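Local atomic coordinates of ESX secretion system protein YukD (Bacillus subtilis, PDB entry 2BPS), a protein that is required for secretion of YukE and is a probable component or regulator of the ESX/ESAT-6-like secretion system. Residues Ile5-Asp10 and Lys30-Ile35; Ile35-Gln38 and Ser43-Pro46. All coordinates share one frame; numbering follows the deposited sequence.

Interaction 1: Ile5-Asp10 and Lys30-Ile35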
loop_
_atom_site.group_PDB
_atom_site.type_symbol
_atom_site.label_atom_id
_atom_site.label_comp_id
_atom_site.label_asym_id
_atom_site.label_seq_id
_atom_site.Cartn_x
_atom_site.Cartn_y
_atom_site.Cartn_z
ATOM N N ILE A 5 -7.208 -9.433 2.379
ATOM C CA ILE A 5 -7.046 -8.537 3.520
ATOM C C ILE A 5 -7.630 -7.159 3.215
ATOM O O ILE A 5 -7.565 -6.682 2.092
ATOM C CB ILE A 5 -5.557 -8.356 3.907
ATOM C CG1 ILE A 5 -4.806 -7.636 2.793
ATOM C CG2 ILE A 5 -4.911 -9.698 4.138
ATOM C CD1 ILE A 5 -3.369 -7.358 3.116
ATOM N N ASP A 6 -8.214 -6.533 4.224
ATOM C CA ASP A 6 -8.789 -5.204 4.079
ATOM C C ASP A 6 -7.817 -4.228 4.681
ATOM O O ASP A 6 -7.547 -4.282 5.874
ATOM C CB ASP A 6 -10.097 -5.089 4.840
ATOM C CG ASP A 6 -11.242 -5.735 4.121
ATOM O OD1 ASP A 6 -12.369 -5.649 4.644
ATOM O OD2 ASP A 6 -11.026 -6.321 3.041
ATOM N N ILE A 7 -7.298 -3.324 3.869
ATOM C CA ILE A 7 -6.346 -2.350 4.376
ATOM C C ILE A 7 -6.740 -0.941 3.959
ATOM O O ILE A 7 -7.766 -0.745 3.299
ATOM C CB ILE A 7 -4.925 -2.671 3.872
ATOM C CG1 ILE A 7 -4.894 -2.634 2.341
ATOM C CG2 ILE A 7 -4.503 -4.033 4.400
ATOM C CD1 ILE A 7 -3.548 -2.959 1.737
ATOM N N THR A 8 -5.933 0.035 4.369
ATOM C CA THR A 8 -6.173 1.428 4.024
ATOM C C THR A 8 -4.929 2.009 3.383
ATOM O O THR A 8 -3.822 1.824 3.894
ATOM C CB THR A 8 -6.478 2.258 5.251
ATOM O OG1 THR A 8 -7.635 1.736 5.879
ATOM C CG2 THR A 8 -6.742 3.686 4.877
ATOM N N ILE A 9 -5.104 2.708 2.267
ATOM C CA ILE A 9 -3.975 3.324 1.600
ATOM C C ILE A 9 -4.024 4.831 1.822
ATOM O O ILE A 9 -5.053 5.473 1.598
ATOM C CB ILE A 9 -3.988 3.011 0.114
ATOM C CG1 ILE A 9 -4.199 1.502 -0.088
ATOM C CG2 ILE A 9 -2.688 3.470 -0.514
ATOM C CD1 ILE A 9 -3.265 0.594 0.718
ATOM N N ASP A 10 -2.903 5.387 2.274
ATOM C CA ASP A 10 -2.799 6.810 2.565
ATOM C C ASP A 10 -1.802 7.528 1.649
ATOM O O ASP A 10 -0.602 7.297 1.715
ATOM C CB ASP A 10 -2.400 6.979 4.033
ATOM C CG ASP A 10 -2.458 8.420 4.504
ATOM O OD1 ASP A 10 -2.513 8.624 5.739
ATOM O OD2 ASP A 10 -2.440 9.349 3.659
ATOM N N LYS A 30 4.010 -3.510 -3.682
ATOM C CA LYS A 30 3.950 -2.624 -4.828
ATOM C C LYS A 30 2.563 -2.516 -5.469
ATOM O O LYS A 30 2.166 -1.432 -5.908
ATOM C CB LYS A 30 4.974 -3.103 -5.854
ATOM C CG LYS A 30 4.940 -2.399 -7.188
ATOM C CD LYS A 30 6.124 -2.824 -8.049
ATOM C CE LYS A 30 6.205 -4.338 -8.178
ATOM N NZ LYS A 30 7.382 -4.738 -8.984
ATOM N N LYS A 31 1.824 -3.625 -5.521
ATOM C CA LYS A 31 0.493 -3.619 -6.137
ATOM C C LYS A 31 -0.386 -2.506 -5.600
ATOM O O LYS A 31 -1.154 -1.901 -6.343
ATOM C CB LYS A 31 -0.232 -4.945 -5.913
ATOM C CG LYS A 31 -0.559 -5.722 -7.187
ATOM C CD LYS A 31 -1.227 -4.867 -8.252
ATOM C CE LYS A 31 -1.427 -5.667 -9.541
ATOM N NZ LYS A 31 -1.812 -4.792 -10.692
ATOM N N VAL A 32 -0.292 -2.264 -4.299
ATOM C CA VAL A 32 -1.065 -1.209 -3.668
ATOM C C VAL A 32 -0.819 0.113 -4.397
ATOM O O VAL A 32 -1.717 0.949 -4.507
ATOM C CB VAL A 32 -0.672 -1.043 -2.173
ATOM C CG1 VAL A 32 -1.079 0.332 -1.674
ATOM C CG2 VAL A 32 -1.354 -2.103 -1.336
ATOM N N ILE A 33 0.397 0.293 -4.905
ATOM C CA ILE A 33 0.734 1.528 -5.592
ATOM C C ILE A 33 0.120 1.639 -6.993
ATOM O O ILE A 33 -0.372 2.710 -7.387
ATOM C CB ILE A 33 2.250 1.705 -5.662
ATOM C CG1 ILE A 33 2.831 1.641 -4.252
ATOM C CG2 ILE A 33 2.589 3.065 -6.240
ATOM C CD1 ILE A 33 4.320 1.777 -4.211
ATOM N N ASP A 34 0.137 0.543 -7.745
ATOM C CA ASP A 34 -0.451 0.549 -9.082
ATOM C C ASP A 34 -1.920 0.915 -8.946
ATOM O O ASP A 34 -2.421 1.820 -9.612
ATOM C CB ASP A 34 -0.329 -0.831 -9.718
ATOM C CG ASP A 34 1.115 -1.277 -9.857
ATOM O OD1 ASP A 34 1.327 -2.451 -10.243
ATOM O OD2 ASP A 34 2.033 -0.458 -9.585
ATOM N N ILE A 35 -2.597 0.193 -8.064
ATOM C CA ILE A 35 -4.003 0.412 -7.800
ATOM C C ILE A 35 -4.259 1.847 -7.358
ATOM O O ILE A 35 -5.188 2.498 -7.840
ATOM C CB ILE A 35 -4.494 -0.550 -6.708
ATOM C CG1 ILE A 35 -4.294 -1.993 -7.185
ATOM C CG2 ILE A 35 -5.951 -0.271 -6.373
ATOM C CD1 ILE A 35 -4.823 -3.027 -6.233
#
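Ile9 and Val32 mark the nearest backbone approach, 7.5 Å between their CA atoms, where strand 4-10 runs beneath the N-terminal part of helix 31-39. At this spacing the two backbones meet only through side chains, and the contact is a small, fully buried cluster of three aliphatic residues. Val32 reaches down from the helix and spreads its two methyls over the strand. At a chi1 of 159° its CG1 branch extends opposite the backbone N and points at Ile9, and the two side chains meet tip to tip: Ile9 CD1 lies 3.3 Å from Val32 CG1, with Ile9 CG1 and CG2 close behind on the same side, each 3.7 Å from Val32 CG1. The other branch goes to Ile7, whose CD1 touches Val32 CG2 at 3.9 Å as the two side chains pass each other at a slant. Ile9 CD1 also approaches Val32 CG2 at 3.9 Å, so it sits against both methyls of the valine. Cutting Ile9 back to an alanine would remove CG1, CG2 and CD1, and would probably leave Val32 CG1 without its partners on strand 4-10, opening a gap between sheet and helix. Ile9 and Val32 also both pack on Leu78 of the adjoining strand 77-80. Polar residues occupy the intervening positions of strand 4-10: Asp6 forms a salt bridge with Arg22, Thr8 a hydrogen bond with Asp20, and Asp10 a salt bridge with Arg77. Strand order 2-1-5-3-4, with strands 4-10 and 77-80 parallel at its centre, and a helix packed on the apolar face are characteristic of the beta-grasp fold of ubiquitin.

Interaction 2: Ile35-Gln38 and Ser43-Pro46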
loop_
_atom_site.group_PDB
_atom_site.type_symbol
_atom_site.label_atom_id
_atom_site.label_comp_id
_atom_site.label_asym_id
_atom_site.label_seq_id
_atom_site.Cartn_x
_atom_site.Cartn_y
_atom_site.Cartn_z
ATOM N N ILE A 35 -2.597 0.193 -8.064
ATOM C CA ILE A 35 -4.003 0.412 -7.800
ATOM C C ILE A 35 -4.259 1.847 -7.358
ATOM O O ILE A 35 -5.188 2.498 -7.840
ATOM C CB ILE A 35 -4.494 -0.550 -6.708
ATOM C CG1 ILE A 35 -4.294 -1.993 -7.185
ATOM C CG2 ILE A 35 -5.951 -0.271 -6.373
ATOM C CD1 ILE A 35 -4.823 -3.027 -6.233
ATOM N N ALA A 36 -3.432 2.339 -6.445
ATOM C CA ALA A 36 -3.587 3.694 -5.947
ATOM C C ALA A 36 -3.646 4.692 -7.091
ATOM O O ALA A 36 -4.543 5.528 -7.141
ATOM C CB ALA A 36 -2.450 4.035 -5.025
ATOM N N TRP A 37 -2.696 4.598 -8.017
ATOM C CA TRP A 37 -2.653 5.519 -9.152
ATOM C C TRP A 37 -3.823 5.379 -10.116
ATOM O O TRP A 37 -4.288 6.376 -10.656
ATOM C CB TRP A 37 -1.303 5.405 -9.880
ATOM C CG TRP A 37 -0.345 6.532 -9.492
ATOM C CD1 TRP A 37 0.018 7.607 -10.265
ATOM C CD2 TRP A 37 0.254 6.757 -8.204
ATOM N NE1 TRP A 37 0.788 8.487 -9.537
ATOM C CE2 TRP A 37 0.952 7.991 -8.272
ATOM C CE3 TRP A 37 0.266 6.042 -6.999
ATOM C CZ2 TRP A 37 1.651 8.524 -7.181
ATOM C CZ3 TRP A 37 0.965 6.576 -5.909
ATOM C CH2 TRP A 37 1.647 7.806 -6.014
ATOM N N GLN A 38 -4.309 4.153 -10.316
ATOM C CA GLN A 38 -5.455 3.909 -11.195
ATOM C C GLN A 38 -6.690 4.550 -10.553
ATOM O O GLN A 38 -7.360 5.377 -11.152
ATOM C CB GLN A 38 -5.701 2.396 -11.380
ATOM C CG GLN A 38 -4.650 1.628 -12.218
ATOM C CD GLN A 38 -4.925 0.098 -12.356
ATOM O OE1 GLN A 38 -6.043 -0.327 -12.668
ATOM N NE2 GLN A 38 -3.889 -0.719 -12.143
ATOM N N SER A 43 -1.906 13.279 -9.846
ATOM C CA SER A 43 -1.110 13.938 -10.865
ATOM C C SER A 43 0.267 14.115 -10.246
ATOM O O SER A 43 0.621 15.226 -9.845
ATOM C CB SER A 43 -1.724 15.312 -11.182
ATOM O OG SER A 43 -0.986 16.028 -12.164
ATOM N N MET A 44 1.047 13.037 -10.153
ATOM C CA MET A 44 2.360 13.162 -9.526
ATOM C C MET A 44 3.602 12.880 -10.368
ATOM O O MET A 44 4.243 13.826 -10.818
ATOM C CB MET A 44 2.405 12.353 -8.230
ATOM C CG MET A 44 1.294 12.689 -7.220
ATOM S SD MET A 44 0.848 14.435 -6.953
ATOM C CE MET A 44 -1.010 14.401 -7.226
ATOM N N PRO A 45 3.977 11.606 -10.606
ATOM C CA PRO A 45 3.533 10.246 -10.290
ATOM C C PRO A 45 4.145 9.693 -8.987
ATOM O O PRO A 45 4.540 10.460 -8.113
ATOM C CB PRO A 45 4.014 9.480 -11.507
ATOM C CG PRO A 45 5.368 10.047 -11.677
ATOM C CD PRO A 45 5.109 11.537 -11.553
ATOM N N PRO A 46 4.239 8.352 -8.843
ATOM C CA PRO A 46 4.815 7.811 -7.609
ATOM C C PRO A 46 6.329 7.886 -7.589
ATOM O O PRO A 46 6.967 7.996 -8.632
ATOM C CB PRO A 46 4.322 6.374 -7.612
ATOM C CG PRO A 46 4.390 6.036 -9.045
ATOM C CD PRO A 46 3.749 7.248 -9.688
#
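The pairing of Trp37 with Pro46 is a proline-on-indole CH-pi contact at the protein surface, formed where the loop between helix 31-39 and strand 51-54 turns back along the helix that precedes it. Pro46 lies over one face of the indole, its ring crossing the tryptophan at a slant. Its CD is 3.5 Å from the centroid of the five-membered ring of Trp37 and 27° off the ring normal, displaced toward the rim. Pro46 CB covers the six-membered part instead, 3.4 Å from Trp37 CH2, so the proline spans both rings of the indole with two of its carbons. In the ubiquitin-like fold of YukD this loop links the helix to the third strand in chain order, and the tryptophan ties the two together through apolar contact, with no polar bond between the segments. Pro45 meets the indole mainly through its backbone, its C 3.3 Å from Trp37 CZ2, with its CB farther off, 3.9 Å from Trp37 NE1. The peptide bond between Met44 and Pro45 is cis, a sharp change of direction one residue ahead of Pro46. Met44 comes to the edge of the ring, near its plane, with CB 4.0 Å from Trp37 CZ2. Its CG stands anti to the carbonyl carbon (chi1 -55°), and a bend at chi2 (-42°) turns the sulfur away from the indole, leaving the start of the side chain to make the contact. Tyr14 meets Trp37 edge-to-face and also touches Met44, while Leu11 and Val42 pack against the tryptophan.

Interactions 1 and 2 both use helix 31-39 and share Ile35, with their centres about 11 Å apart. Along the chain, strand 4-10 comes first, then the helix, whose early part serves interaction 1 and whose next turn serves interaction 2, and last the loop containing 43-46. The centre of interaction 1 is buried about 3 Å from the centre of the chain; that of interaction 2 lies near the surface, about 12 Å from it. They meet where Ile33 CG2 packs on Pro46 CB at 4.0 Å. The helix is thus anchored to the sheet on one part of its surface and engaged by its following loop on another, within one ubiquitin-like domain.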